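Side-chain contact in pheromome Binding Protein (Epiphyas postvittana, PDB 6VQ5), which probably binds sex pheromones and related hydrophobic odorants and carries them to olfactory receptors, as in other insect pheromone-binding proteins: residues 93-96 against 97-100. Residues are numbered along the deposited sequence; the frame is centred on the assembly and turned at random.
Sequences ILHE and CEKT
On helix 84-100, the H95 ring meets E98 at its edge and K99 over one face. This i to i+3 and i to i+4 arrangement occupies the last two turns of a helix in the all-helical, disulfide-braced fold of the PBP/GOBP family. With CG of H95 anti to the backbone N (chi1 -175°), the ring swings toward the following turn, and ND1 gives a weak hydrogen bond to OE1 of E98 at 3.3 Å. OE1 lies in the plane of the imidazole, but the carboxylate is turned 78° against it, nearly perpendicular. The other oxygen of that carboxylate, OE2, accepts a hydrogen bond from the backbone N of I68, so the group joins this helix to the loop before helix 70-79.

K99 runs slantwise across the ring: its CD makes an off-centre CH-pi contact, 4.2 Å from the ring centroid. A bend at chi3 (49°) in the lysine accompanies the turn of its amino end toward E96, whose chain is itself bent at chi2; NZ and OE2 of E96 form a long, weak salt bridge at 3.3 Å. NZ of K99 lies 5.4 Å from NE2 of H95, so a protonated imidazole would probably feel the lysine charge, tempered by OE1 of E98 at its edge.

On the inner side, C97 is buried and its SG is bonded to that of C117, tying this helix to helix 107-121, onto which I93 and L94 also pack. CG2 of I93 lies alongside the disulfide sulfur, 4.4 Å from SG of C97. Nearer the helix end, O of E96 is gripped twice by T100, through N at 2.9 Å and, from the opposite face of the carbonyl plane, through OG1 at 2.8 Å.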
ATOM      1  N   ILE A  93      10.582  -3.847  -5.761  1.00 87.68           N
ATOM      2  CA  ILE A  93       9.359  -3.709  -6.606  1.00 84.58           C
ATOM      3  C   ILE A  93       8.615  -2.425  -6.210  1.00 83.70           C
ATOM      4  O   ILE A  93       8.155  -1.713  -7.125  1.00 84.61           O
ATOM      5  CB  ILE A  93       8.474  -4.975  -6.532  1.00 81.62           C
ATOM      6  CG1 ILE A  93       8.956  -6.045  -7.519  1.00 82.56           C
ATOM      7  CG2 ILE A  93       7.004  -4.647  -6.758  1.00 77.58           C
ATOM      8  CD1 ILE A  93       8.821  -7.456  -7.005  1.00 83.49           C
ATOM      9  N   LEU A  94       8.497  -2.128  -4.917  1.00 84.09           N
ATOM     10  CA  LEU A  94       7.762  -0.928  -4.427  1.00 83.74           C
ATOM     11  C   LEU A  94       8.482   0.334  -4.912  1.00 87.05           C
ATOM     12  O   LEU A  94       7.783   1.275  -5.335  1.00 87.17           O
ATOM     13  CB  LEU A  94       7.664  -0.967  -2.896  1.00 84.96           C
ATOM     14  CG  LEU A  94       6.960   0.223  -2.242  1.00 83.21           C
ATOM     15  CD1 LEU A  94       5.510   0.315  -2.696  1.00 79.26           C
ATOM     16  CD2 LEU A  94       7.050   0.140  -0.731  1.00 84.12           C
ATOM     17  N   HIS A  95       9.819   0.351  -4.866  1.00 90.01           N
ATOM     18  CA  HIS A  95      10.639   1.509  -5.296  1.00 93.54           C
ATOM     19  C   HIS A  95      10.416   1.758  -6.785  1.00 92.12           C
ATOM     20  O   HIS A  95      10.287   2.930  -7.164  1.00 94.16           O
ATOM     21  CB  HIS A  95      12.129   1.309  -4.961  1.00 99.87           C
ATOM     22  CG  HIS A  95      12.970   2.507  -5.266  1.00104.59           C
ATOM     23  ND1 HIS A  95      12.611   3.787  -4.864  1.00105.48           N
ATOM     24  CD2 HIS A  95      14.120   2.637  -5.964  1.00108.72           C
ATOM     25  CE1 HIS A  95      13.512   4.648  -5.296  1.00109.80           C
ATOM     26  NE2 HIS A  95      14.450   3.967  -5.973  1.00111.59           N
ATOM     27  N   GLU A  96      10.379   0.705  -7.602  1.00 90.95           N
ATOM     28  CA  GLU A  96      10.289   0.853  -9.077  1.00 90.83           C
ATOM     29  C   GLU A  96       8.916   1.423  -9.438  1.00 86.85           C
ATOM     30  O   GLU A  96       8.855   2.321 -10.288  1.00 87.15           O
ATOM     31  CB  GLU A  96      10.635  -0.455  -9.786  1.00 92.44           C
ATOM     32  CG  GLU A  96      12.105  -0.524 -10.192  1.00 98.45           C
ATOM     33  CD  GLU A  96      12.624   0.656 -11.015  1.00102.64           C
ATOM     34  OE1 GLU A  96      11.781   1.379 -11.605  1.00103.39           O
ATOM     35  OE2 GLU A  96      13.861   0.864 -11.066  1.00106.06           O
ATOM     36  N   CYS A  97       7.868   0.947  -8.774  1.00 84.56           N
ATOM     37  CA  CYS A  97       6.483   1.477  -8.864  1.00 82.53           C
ATOM     38  C   CYS A  97       6.461   2.967  -8.496  1.00 86.16           C
ATOM     39  O   CYS A  97       5.846   3.760  -9.247  1.00 88.03           O
ATOM     40  CB  CYS A  97       5.571   0.698  -7.928  1.00 79.01           C
ATOM     41  SG  CYS A  97       5.208  -0.980  -8.499  1.00 74.41           S
ATOM     42  N   GLU A  98       7.106   3.322  -7.379  1.00 89.39           N
ATOM     43  CA  GLU A  98       7.243   4.715  -6.870  1.00 92.13           C
ATOM     44  C   GLU A  98       7.910   5.601  -7.934  1.00 95.51           C
ATOM     45  O   GLU A  98       7.386   6.694  -8.192  1.00 97.53           O
ATOM     46  CB  GLU A  98       8.016   4.723  -5.554  1.00 94.13           C
ATOM     47  CG  GLU A  98       8.081   6.090  -4.908  1.00 98.11           C
ATOM     48  CD  GLU A  98       9.013   6.197  -3.714  1.00101.42           C
ATOM     49  OE1 GLU A  98      10.028   5.464  -3.660  1.00102.04           O
ATOM     50  OE2 GLU A  98       8.706   7.011  -2.834  1.00104.58           O
ATOM     51  N   LYS A  99       9.007   5.149  -8.542  1.00 97.26           N
ATOM     52  CA  LYS A  99       9.670   5.877  -9.660  1.00101.68           C
ATOM     53  C   LYS A  99       8.682   6.031 -10.830  1.00 99.87           C
ATOM     54  O   LYS A  99       8.513   7.174 -11.319  1.00101.56           O
ATOM     55  CB  LYS A  99      10.950   5.167 -10.114  1.00104.26           C
ATOM     56  CG  LYS A  99      12.192   5.465  -9.288  1.00108.95           C
ATOM     57  CD  LYS A  99      13.339   4.524  -9.583  1.00112.11           C
ATOM     58  CE  LYS A  99      13.613   4.368 -11.067  1.00113.75           C
ATOM     59  NZ  LYS A  99      15.019   3.978 -11.334  1.00116.97           N
ATOM     60  N   THR A 100       8.058   4.935 -11.269  1.00 94.81           N
ATOM     61  CA  THR A 100       7.181   4.909 -12.466  1.00 94.58           C
ATOM     62  C   THR A 100       6.093   5.976 -12.325  1.00 94.69           C
ATOM     63  O   THR A 100       5.840   6.677 -13.326  1.00 96.32           O
ATOM     64  CB  THR A 100       6.578   3.515 -12.675  1.00 92.46           C
ATOM     65  OG1 THR A 100       7.695   2.637 -12.791  1.00 96.97           O
ATOM     66  CG2 THR A 100       5.680   3.400 -13.889  1.00 91.03           C
TER